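Local structure of Abbfa_003403 (Acinetobacter baumannii, 4ZXH) at residues R291-L294 / G295-N299; D367-K370 / E371-L374. The protein is a four-domain nonribosomal peptide synthetase that probably activates an amino acid, loads it on its phosphopantetheine arm, condenses it with an acyl partner and releases the product. All coordinates share one frame; numbering follows the deposited sequence.

Interaction 1: residues R291-L294 / G295-N299; sequences RNAL and GQFVN
The ring of F297 folds back toward the two residues before G295, meeting the carbonyls of A293 and L294. The sequence G295-Q296-F297-V298-N299 matches the conserved GxFVN core motif of condensation domains, and here it runs as a loop between strands 275-279 and 302-306. CE2 of F297 does most of the touching. L294 O lies 3.7 Å from it, at the ring edge and near the ring plane, while A293 O approaches the same CE2 obliquely at 3.8 Å. The methyl of A293 adds an apolar contact, CB to F297 CZ at 4.2 Å. With chi1 at -66°, CG sits beside the backbone N of F297, which brings the CE2/CZ side of the ring to the preceding carbonyls. No hydrogen bond joins the two halves; G295 carries the chain on almost fully extended, at phi 156°, a backbone region open mainly to glycine.

Further out, Y183 meets the F297 ring edge-to-face, and R285 donates to A293 O. D151, the aspartate of the HHxxxD motif, takes the N-H of F297 on its OD2, and its backbone hydrogen-bonds that of G295. Beyond F297, the side-chain amide of Q296 spans V298: its OE1 receives a weak bond from V298 N, and its NE2 reaches V298 O at 2.9 Å, on a lone pair in the carbonyl plane.

Interaction 2: residues D367-K370 / E371-L374; sequences DEFK and ELLL. With K (potassium ion), chain D.
A potassium site built largely from main-chain carbonyls is formed by residues 371-374, and 367-370 lead the chain into it. E371 O and L374 O each bind the ion at 2.9 Å and L372 O at 3.0 Å; I376 O and S391 OG complete the five ligands. The turn that lines these carbonyls up is closed by L373 N, which donates to K370 O at 3.2 Å from above the carbonyl plane, 57° out of it. A second, weak bond runs from the same N to F369 O, so one N-H is shared between two acceptors.

This loop leaves strand 356-360 in the sheet of one lobe of the condensation domain and crosses to strand 382-383 in the sheet of the other; S391 sits at the end of strand 387-391, beside it. L373 CD1 packs on F369 CB at 4.2 Å. The ring of F369 meets L372 CD1 obliquely and lies on helix 152-165 against L159, R160 and S163. K370 runs out extended, CG anti to the backbone N (chi1 175°), until a bend at chi4 turns NZ, which donates to E410 O. NZ stays 4.4 Å from E371 OE2, too far for a salt bridge, though the opposite charges may still attract weakly.

Interaction 1 and interaction 2 lie in the same condensation domain, with centres 20 Å apart and nearest atoms about 13 Å apart, so they do not touch. Helix 152-165 is touched by both: S154 and W153, at its start, bond to the backbone of interaction 1, whereas L159, R160 and S163, further along, receive F369 of interaction 2. Both approach the bound phospholipid, the L294 side chain to about 8 Å and that of F369 to about 7 Å, and L159, which F369 touches, also lines the phospholipid pocket. The F297 side chain of interaction 1 is also about 13 Å from the phosphopantetheine.

Interaction 1: residues R291-L294 / G295-N299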
loop_
_atom_site.group_PDB
_atom_site.type_symbol
_atom_site.label_atom_id
_atom_site.label_comp_id
_atom_site.label_asym_id
_atom_site.label_seq_id
_atom_site.Cartn_x
_atom_site.Cartn_y
_atom_site.Cartn_z
ATOM N N ARG A 291 -17.450 -38.307 -0.305
ATOM C CA ARG A 291 -16.114 -38.880 -0.112
ATOM C C ARG A 291 -15.426 -39.322 -1.412
ATOM O O ARG A 291 -14.205 -39.241 -1.542
ATOM C CB ARG A 291 -16.204 -40.065 0.843
ATOM C CG ARG A 291 -16.691 -39.687 2.205
ATOM C CD ARG A 291 -15.782 -38.649 2.798
ATOM N NE ARG A 291 -16.238 -38.249 4.120
ATOM C CZ ARG A 291 -15.949 -38.913 5.234
ATOM N NH1 ARG A 291 -15.201 -40.012 5.175
ATOM N NH2 ARG A 291 -16.412 -38.478 6.400
ATOM N N ASN A 292 -16.215 -39.797 -2.369
ATOM C CA ASN A 292 -15.675 -40.292 -3.625
ATOM C C ASN A 292 -15.814 -39.274 -4.761
ATOM O O ASN A 292 -15.488 -39.570 -5.914
ATOM C CB ASN A 292 -16.369 -41.597 -4.010
ATOM C CG ASN A 292 -17.857 -41.405 -4.299
ATOM O OD1 ASN A 292 -18.510 -40.517 -3.734
ATOM N ND2 ASN A 292 -18.399 -42.237 -5.192
ATOM N N ALA A 293 -16.282 -38.072 -4.442
ATOM C CA ALA A 293 -16.597 -37.093 -5.480
ATOM C C ALA A 293 -15.409 -36.233 -5.885
ATOM O O ALA A 293 -14.681 -35.700 -5.044
ATOM C CB ALA A 293 -17.744 -36.192 -5.025
ATOM N N LEU A 294 -15.218 -36.085 -7.186
ATOM C CA LEU A 294 -14.266 -35.099 -7.660
ATOM C C LEU A 294 -14.873 -33.698 -7.529
ATOM O O LEU A 294 -16.067 -33.514 -7.737
ATOM C CB LEU A 294 -13.896 -35.373 -9.103
ATOM C CG LEU A 294 -13.247 -36.699 -9.409
ATOM C CD1 LEU A 294 -13.184 -36.838 -10.900
ATOM C CD2 LEU A 294 -11.872 -36.717 -8.818
ATOM N N GLY A 295 -14.057 -32.719 -7.171
ATOM C CA GLY A 295 -14.520 -31.349 -7.106
ATOM C C GLY A 295 -13.700 -30.484 -6.175
ATOM O O GLY A 295 -12.734 -30.946 -5.573
ATOM N N GLN A 296 -14.088 -29.218 -6.059
ATOM C CA GLN A 296 -13.396 -28.281 -5.189
ATOM C C GLN A 296 -14.280 -27.974 -3.976
ATOM O O GLN A 296 -15.242 -27.204 -4.054
ATOM C CB GLN A 296 -13.001 -27.032 -5.997
ATOM C CG GLN A 296 -12.671 -25.716 -5.287
ATOM C CD GLN A 296 -12.035 -25.850 -3.926
ATOM O OE1 GLN A 296 -11.337 -26.818 -3.628
ATOM N NE2 GLN A 296 -12.239 -24.833 -3.097
ATOM N N PHE A 297 -13.945 -28.627 -2.862
ATOM C CA PHE A 297 -14.790 -28.668 -1.669
ATOM C C PHE A 297 -14.091 -28.017 -0.479
ATOM O O PHE A 297 -14.677 -27.849 0.588
ATOM C CB PHE A 297 -15.160 -30.111 -1.314
ATOM C CG PHE A 297 -16.025 -30.789 -2.334
ATOM C CD1 PHE A 297 -17.394 -30.554 -2.369
ATOM C CD2 PHE A 297 -15.476 -31.673 -3.248
ATOM C CE1 PHE A 297 -18.205 -31.183 -3.309
ATOM C CE2 PHE A 297 -16.277 -32.306 -4.195
ATOM C CZ PHE A 297 -17.642 -32.062 -4.226
ATOM N N VAL A 298 -12.830 -27.658 -0.680
ATOM C CA VAL A 298 -12.003 -27.073 0.360
ATOM C C VAL A 298 -12.446 -25.653 0.713
ATOM O O VAL A 298 -12.582 -24.821 -0.168
ATOM C CB VAL A 298 -10.540 -27.050 -0.098
ATOM C CG1 VAL A 298 -9.736 -26.026 0.658
ATOM C CG2 VAL A 298 -9.943 -28.424 0.044
ATOM N N ASN A 299 -12.667 -25.382 1.997
ATOM C CA ASN A 299 -13.046 -24.044 2.452
ATOM C C ASN A 299 -12.050 -23.438 3.453
ATOM O O ASN A 299 -11.638 -24.078 4.416
ATOM C CB ASN A 299 -14.445 -24.068 3.078
ATOM C CG ASN A 299 -15.009 -22.667 3.319
ATOM O OD1 ASN A 299 -14.822 -21.740 2.508
ATOM N ND2 ASN A 299 -15.710 -22.507 4.440
#

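Interaction 2: residues D367-K370 / E371-L374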
loop_
_atom_site.group_PDB
_atom_site.type_symbol
_atom_site.label_atom_id
_atom_site.label_comp_id
_atom_site.label_asym_id
_atom_site.label_seq_id
_atom_site.Cartn_x
_atom_site.Cartn_y
_atom_site.Cartn_z
ATOM N N ASP A 367 -1.547 -45.324 0.974
ATOM C CA ASP A 367 -0.265 -45.791 1.510
ATOM C C ASP A 367 0.825 -46.032 0.455
ATOM O O ASP A 367 1.977 -45.615 0.647
ATOM C CB ASP A 367 -0.479 -47.066 2.322
ATOM C CG ASP A 367 -1.261 -46.818 3.608
ATOM O OD1 ASP A 367 -1.413 -45.641 4.005
ATOM O OD2 ASP A 367 -1.727 -47.804 4.226
ATOM N N GLU A 368 0.459 -46.685 -0.653
ATOM C CA GLU A 368 1.382 -46.942 -1.764
ATOM C C GLU A 368 2.005 -45.670 -2.326
ATOM O O GLU A 368 3.080 -45.725 -2.917
ATOM C CB GLU A 368 0.675 -47.680 -2.912
ATOM C CG GLU A 368 -0.090 -48.961 -2.545
ATOM C CD GLU A 368 -1.526 -48.681 -2.103
ATOM O OE1 GLU A 368 -1.811 -47.542 -1.667
ATOM O OE2 GLU A 368 -2.377 -49.586 -2.209
ATOM N N PHE A 369 1.323 -44.535 -2.139
ATOM C CA PHE A 369 1.725 -43.250 -2.716
ATOM C C PHE A 369 2.317 -42.285 -1.702
ATOM O O PHE A 369 2.622 -41.138 -2.045
ATOM C CB PHE A 369 0.528 -42.560 -3.379
ATOM C CG PHE A 369 -0.111 -43.358 -4.462
ATOM C CD1 PHE A 369 0.265 -43.184 -5.781
ATOM C CD2 PHE A 369 -1.093 -44.291 -4.166
ATOM C CE1 PHE A 369 -0.337 -43.935 -6.798
ATOM C CE2 PHE A 369 -1.684 -45.051 -5.171
ATOM C CZ PHE A 369 -1.309 -44.863 -6.490
ATOM N N LYS A 370 2.459 -42.733 -0.457
ATOM C CA LYS A 370 2.922 -41.871 0.630
ATOM C C LYS A 370 4.231 -41.156 0.271
ATOM O O LYS A 370 4.268 -39.935 0.110
ATOM C CB LYS A 370 3.086 -42.698 1.905
ATOM C CG LYS A 370 3.681 -41.968 3.105
ATOM C CD LYS A 370 3.882 -42.937 4.290
ATOM C CE LYS A 370 4.801 -42.352 5.370
ATOM N NZ LYS A 370 6.208 -42.155 4.892
ATOM N N GLU A 371 5.294 -41.926 0.101
ATOM C CA GLU A 371 6.600 -41.347 -0.164
ATOM C C GLU A 371 6.689 -40.623 -1.523
ATOM O O GLU A 371 7.447 -39.663 -1.651
ATOM C CB GLU A 371 7.669 -42.439 -0.050
ATOM C CG GLU A 371 7.617 -43.133 1.300
ATOM C CD GLU A 371 8.786 -44.067 1.538
ATOM O OE1 GLU A 371 9.726 -44.053 0.724
ATOM O OE2 GLU A 371 8.767 -44.827 2.536
ATOM N N LEU A 372 5.907 -41.049 -2.517
ATOM C CA LEU A 372 5.895 -40.365 -3.823
ATOM C C LEU A 372 5.361 -38.939 -3.742
ATOM O O LEU A 372 5.752 -38.082 -4.526
ATOM C CB LEU A 372 5.052 -41.127 -4.844
ATOM C CG LEU A 372 5.611 -42.419 -5.423
ATOM C CD1 LEU A 372 4.616 -43.009 -6.402
ATOM C CD2 LEU A 372 6.933 -42.152 -6.098
ATOM N N LEU A 373 4.452 -38.703 -2.803
ATOM C CA LEU A 373 3.755 -37.431 -2.700
ATOM C C LEU A 373 4.435 -36.456 -1.740
ATOM O O LEU A 373 3.991 -35.321 -1.596
ATOM C CB LEU A 373 2.311 -37.662 -2.254
ATOM C CG LEU A 373 1.389 -38.386 -3.233
ATOM C CD1 LEU A 373 -0.040 -38.441 -2.708
ATOM C CD2 LEU A 373 1.428 -37.692 -4.578
ATOM N N LEU A 374 5.505 -36.894 -1.086
ATOM C CA LEU A 374 6.278 -36.008 -0.216
ATOM C C LEU A 374 6.991 -34.903 -1.014
ATOM O O LEU A 374 7.186 -35.010 -2.224
ATOM C CB LEU A 374 7.298 -36.819 0.591
ATOM C CG LEU A 374 6.755 -37.675 1.736
ATOM C CD1 LEU A 374 7.865 -38.475 2.386
ATOM C CD2 LEU A 374 6.098 -36.791 2.755
HETATM K K K D . 8.388 -37.462 -3.297
#